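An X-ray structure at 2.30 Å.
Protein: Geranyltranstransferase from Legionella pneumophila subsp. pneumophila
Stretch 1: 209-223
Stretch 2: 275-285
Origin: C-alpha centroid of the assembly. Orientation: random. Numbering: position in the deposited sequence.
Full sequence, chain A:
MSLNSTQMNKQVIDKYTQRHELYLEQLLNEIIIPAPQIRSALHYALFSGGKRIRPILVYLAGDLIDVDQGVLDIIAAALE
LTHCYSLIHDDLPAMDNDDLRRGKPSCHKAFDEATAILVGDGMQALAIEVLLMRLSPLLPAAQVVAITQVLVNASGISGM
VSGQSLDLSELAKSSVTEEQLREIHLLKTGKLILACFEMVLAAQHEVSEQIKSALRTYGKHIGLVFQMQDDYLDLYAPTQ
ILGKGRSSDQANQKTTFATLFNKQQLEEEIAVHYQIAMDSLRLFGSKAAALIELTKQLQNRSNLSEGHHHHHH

Stretch 1 (209-223) EQIKSALRTYGKHIG
Stretch 2, residues 275-285: QIAMDSLRLFG

At the apolar centre of this contact from a Legionella geranyltranstransferase, Tyr218 (chi1 t, chi2 80°) brings CD1 within 3.8 Å of both Ala277 CB and Leu281 CD1. The small Ala277 side chain also meets Ile222, CB to CD1 at 4.2 Å. Close helix packing is often helped by a small residue on at least one side of the nearest approach, and Ala277 and the Ala214-Ser280 pair are a compact example. Residues 209-223 form one continuous helix; 275-279 belong to another helix, which begins earlier in the chain, and the chain then runs through a less regular segment, with helical phi/psi again at 282-284 and positive phi (77°) at Gly285. The axes approach to 8.5 Å at 157°, nearly antiparallel, so register runs in reverse: the CA atoms of Tyr218 and Ala277 lie 4.7 Å apart, those of Ala214 and Ser280 5.4 Å.

Further along, the Phe284 ring (chi1 m, chi2 -83°) is met by three residues of the long helix: its CE1 lies 3.7 Å from Ile211 CD1, its CZ 4.1 Å from Leu215 CD2 and its CE2 4.2 Å from Ala214 CB. Ile211 (m, m) also touches Leu283, CD1 to CD2 at 3.9 Å. Towards the other end, Ile276 (m, m) places CG2 over one face of His221 (chi1 m, chi2 -93°), 3.9 Å from the ring centroid and 7° off its normal, a CH-pi contact.

Polar groups complete the join. Ala277 O lies near the plane of the Tyr218 ring, 3.2 Å from CD1. Ser280 (chi1 t) donates from OG to Ala214 O at 2.6 Å, the only hydrogen bond between the stretches. Within its own helix, Ala214 O accepts a weak bond from Tyr218 N at 3.3 Å. One turn away, Thr217 (chi1 m) bonds through OG1 to Ser213 O within its own helix, at 2.8 Å.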

# COMPACT_ATOMS: atom_id res chain seq x y z
N GLU A 209 24.35 1.34 19.94
CA GLU A 209 23.21 2.10 20.47
C GLU A 209 23.44 3.61 20.52
O GLU A 209 22.49 4.39 20.55
CB GLU A 209 22.82 1.58 21.86
CG GLU A 209 22.15 0.21 21.85
CD GLU A 209 20.64 0.27 21.68
OE1 GLU A 209 20.09 1.38 21.47
OE2 GLU A 209 19.99 -0.79 21.77
N GLN A 210 24.71 4.01 20.53
CA GLN A 210 25.10 5.42 20.57
C GLN A 210 24.97 6.03 19.18
O GLN A 210 24.74 7.23 19.04
CB GLN A 210 26.53 5.58 21.09
CG GLN A 210 26.70 5.33 22.60
CD GLN A 210 26.59 3.86 23.00
OE1 GLN A 210 25.80 3.50 23.89
NE2 GLN A 210 27.36 2.99 22.35
N ILE A 211 25.14 5.18 18.16
CA ILE A 211 24.93 5.57 16.77
C ILE A 211 23.43 5.68 16.47
O ILE A 211 22.98 6.71 15.97
CB ILE A 211 25.65 4.59 15.77
CG1 ILE A 211 27.18 4.67 15.90
CG2 ILE A 211 25.23 4.84 14.33
CD1 ILE A 211 27.79 6.07 15.79
N LYS A 212 22.69 4.62 16.80
CA LYS A 212 21.23 4.56 16.67
C LYS A 212 20.54 5.79 17.23
O LYS A 212 19.79 6.47 16.53
CB LYS A 212 20.67 3.31 17.36
CG LYS A 212 21.01 1.98 16.68
CD LYS A 212 20.38 0.82 17.43
CE LYS A 212 20.75 -0.51 16.79
NZ LYS A 212 20.09 -1.66 17.48
N SER A 213 20.83 6.10 18.49
CA SER A 213 20.27 7.25 19.19
C SER A 213 20.65 8.60 18.59
O SER A 213 19.88 9.56 18.69
CB SER A 213 20.67 7.21 20.67
OG SER A 213 20.68 8.51 21.23
N ALA A 214 21.83 8.67 17.97
CA ALA A 214 22.29 9.91 17.34
C ALA A 214 21.55 10.20 16.04
O ALA A 214 21.28 11.37 15.72
CB ALA A 214 23.80 9.86 17.09
N LEU A 215 21.21 9.15 15.29
CA LEU A 215 20.44 9.31 14.05
C LEU A 215 18.99 9.67 14.39
O LEU A 215 18.45 10.65 13.87
CB LEU A 215 20.51 8.05 13.19
CG LEU A 215 21.86 7.72 12.52
CD1 LEU A 215 21.78 6.40 11.78
CD2 LEU A 215 22.32 8.83 11.57
N ARG A 216 18.40 8.87 15.29
CA ARG A 216 17.05 9.07 15.81
C ARG A 216 16.76 10.48 16.32
O ARG A 216 15.68 11.02 16.08
CB ARG A 216 16.74 8.02 16.89
CG ARG A 216 16.46 6.65 16.31
CD ARG A 216 16.66 5.53 17.31
NE ARG A 216 16.40 4.23 16.69
CZ ARG A 216 16.56 3.05 17.29
NH1 ARG A 216 16.99 2.98 18.54
NH2 ARG A 216 16.30 1.93 16.62
N THR A 217 17.74 11.08 17.00
CA THR A 217 17.62 12.46 17.48
C THR A 217 17.64 13.45 16.31
O THR A 217 16.77 14.33 16.23
CB THR A 217 18.72 12.80 18.52
OG1 THR A 217 18.66 11.86 19.59
CG2 THR A 217 18.54 14.21 19.09
N TYR A 218 18.59 13.29 15.38
CA TYR A 218 18.62 14.11 14.16
C TYR A 218 17.29 14.02 13.42
O TYR A 218 16.69 15.04 13.11
CB TYR A 218 19.79 13.73 13.24
CG TYR A 218 19.86 14.60 11.99
CD1 TYR A 218 20.43 15.87 12.04
CD2 TYR A 218 19.35 14.15 10.77
CE1 TYR A 218 20.48 16.68 10.90
CE2 TYR A 218 19.40 14.95 9.63
CZ TYR A 218 19.97 16.20 9.70
OH TYR A 218 20.02 16.99 8.58
N GLY A 219 16.82 12.79 13.20
CA GLY A 219 15.53 12.51 12.56
C GLY A 219 14.28 13.13 13.16
O GLY A 219 13.44 13.67 12.43
N LYS A 220 14.15 13.06 14.49
CA LYS A 220 12.99 13.63 15.19
C LYS A 220 12.97 15.13 15.06
O LYS A 220 11.93 15.73 14.76
CB LYS A 220 13.00 13.26 16.68
CG LYS A 220 12.45 11.87 16.98
CD LYS A 220 12.92 11.38 18.34
CE LYS A 220 12.79 9.86 18.45
NZ LYS A 220 13.59 9.31 19.58
N HIS A 221 14.12 15.75 15.28
CA HIS A 221 14.18 17.20 15.28
C HIS A 221 14.13 17.80 13.88
O HIS A 221 13.62 18.90 13.70
CB HIS A 221 15.38 17.70 16.09
CG HIS A 221 15.25 17.44 17.56
ND1 HIS A 221 14.72 18.36 18.43
CD2 HIS A 221 15.53 16.34 18.30
CE1 HIS A 221 14.69 17.85 19.65
NE2 HIS A 221 15.18 16.63 19.60
N ILE A 222 14.62 17.05 12.89
CA ILE A 222 14.57 17.52 11.50
C ILE A 222 13.14 17.45 10.91
O ILE A 222 12.70 18.39 10.25
CB ILE A 222 15.69 16.85 10.62
CG1 ILE A 222 16.24 17.83 9.59
CG2 ILE A 222 15.26 15.50 10.01
CD1 ILE A 222 17.33 18.71 10.13
N GLY A 223 12.42 16.38 11.22
CA GLY A 223 11.03 16.21 10.80
C GLY A 223 10.06 17.19 11.44
O GLY A 223 9.06 17.59 10.84
N GLN A 275 19.81 23.47 15.91
CA GLN A 275 21.03 23.41 16.72
C GLN A 275 21.18 22.03 17.37
O GLN A 275 22.27 21.46 17.35
CB GLN A 275 21.01 24.51 17.78
CG GLN A 275 22.36 24.85 18.42
CD GLN A 275 22.67 24.03 19.66
OE1 GLN A 275 23.83 23.74 19.96
NE2 GLN A 275 21.63 23.64 20.40
N ILE A 276 20.08 21.51 17.91
CA ILE A 276 20.05 20.17 18.50
C ILE A 276 20.34 19.12 17.42
O ILE A 276 21.08 18.16 17.66
CB ILE A 276 18.69 19.88 19.25
CG1 ILE A 276 18.45 20.87 20.41
CG2 ILE A 276 18.61 18.44 19.76
CD1 ILE A 276 19.57 20.96 21.46
N ALA A 277 19.77 19.34 16.23
CA ALA A 277 20.01 18.46 15.08
C ALA A 277 21.49 18.45 14.64
O ALA A 277 22.05 17.37 14.42
CB ALA A 277 19.09 18.83 13.92
N MET A 278 22.10 19.64 14.54
CA MET A 278 23.53 19.81 14.24
C MET A 278 24.43 19.04 15.21
O MET A 278 25.31 18.28 14.80
CB MET A 278 23.93 21.29 14.30
CG MET A 278 23.35 22.17 13.22
SD MET A 278 23.97 21.79 11.58
CE MET A 278 23.46 23.28 10.75
N ASP A 279 24.18 19.25 16.50
CA ASP A 279 24.99 18.69 17.59
C ASP A 279 24.89 17.18 17.74
O ASP A 279 25.74 16.56 18.39
CB ASP A 279 24.62 19.36 18.92
CG ASP A 279 25.14 20.79 19.02
OD1 ASP A 279 25.20 21.51 17.99
OD2 ASP A 279 25.48 21.21 20.15
N SER A 280 23.87 16.59 17.14
CA SER A 280 23.61 15.15 17.22
C SER A 280 24.57 14.31 16.38
O SER A 280 24.70 13.10 16.59
CB SER A 280 22.16 14.87 16.80
OG SER A 280 21.79 13.53 17.09
N LEU A 281 25.25 14.96 15.43
CA LEU A 281 26.09 14.27 14.46
C LEU A 281 27.58 14.39 14.77
O LEU A 281 28.43 13.90 14.01
CB LEU A 281 25.81 14.81 13.05
CG LEU A 281 24.34 15.03 12.68
CD1 LEU A 281 24.22 16.20 11.72
CD2 LEU A 281 23.70 13.76 12.12
N ARG A 282 27.90 15.02 15.90
CA ARG A 282 29.28 15.29 16.30
C ARG A 282 30.05 14.03 16.72
O ARG A 282 31.27 14.06 16.83
CB ARG A 282 29.32 16.34 17.40
CG ARG A 282 28.77 17.69 16.97
CD ARG A 282 28.69 18.64 18.15
NE ARG A 282 29.98 19.23 18.48
CZ ARG A 282 30.20 20.00 19.54
NH1 ARG A 282 29.21 20.28 20.38
NH2 ARG A 282 31.41 20.50 19.76
N LEU A 283 29.32 12.94 16.93
CA LEU A 283 29.91 11.61 17.11
C LEU A 283 30.62 11.16 15.83
O LEU A 283 31.66 10.49 15.89
CB LEU A 283 28.82 10.60 17.50
CG LEU A 283 29.11 9.53 18.56
CD1 LEU A 283 27.81 8.96 19.11
CD2 LEU A 283 30.02 8.41 18.06
N PHE A 284 30.06 11.52 14.68
CA PHE A 284 30.62 11.16 13.38
C PHE A 284 31.74 12.12 12.98
O PHE A 284 32.69 11.72 12.30
CB PHE A 284 29.53 11.15 12.30
CG PHE A 284 28.32 10.33 12.66
CD1 PHE A 284 28.31 8.95 12.47
CD2 PHE A 284 27.17 10.94 13.18
CE1 PHE A 284 27.19 8.19 12.80
CE2 PHE A 284 26.05 10.19 13.52
CZ PHE A 284 26.05 8.81 13.32
N GLY A 285 31.61 13.38 13.38
CA GLY A 285 32.65 14.39 13.19
C GLY A 285 32.73 14.94 11.78
O GLY A 285 31.76 15.51 11.27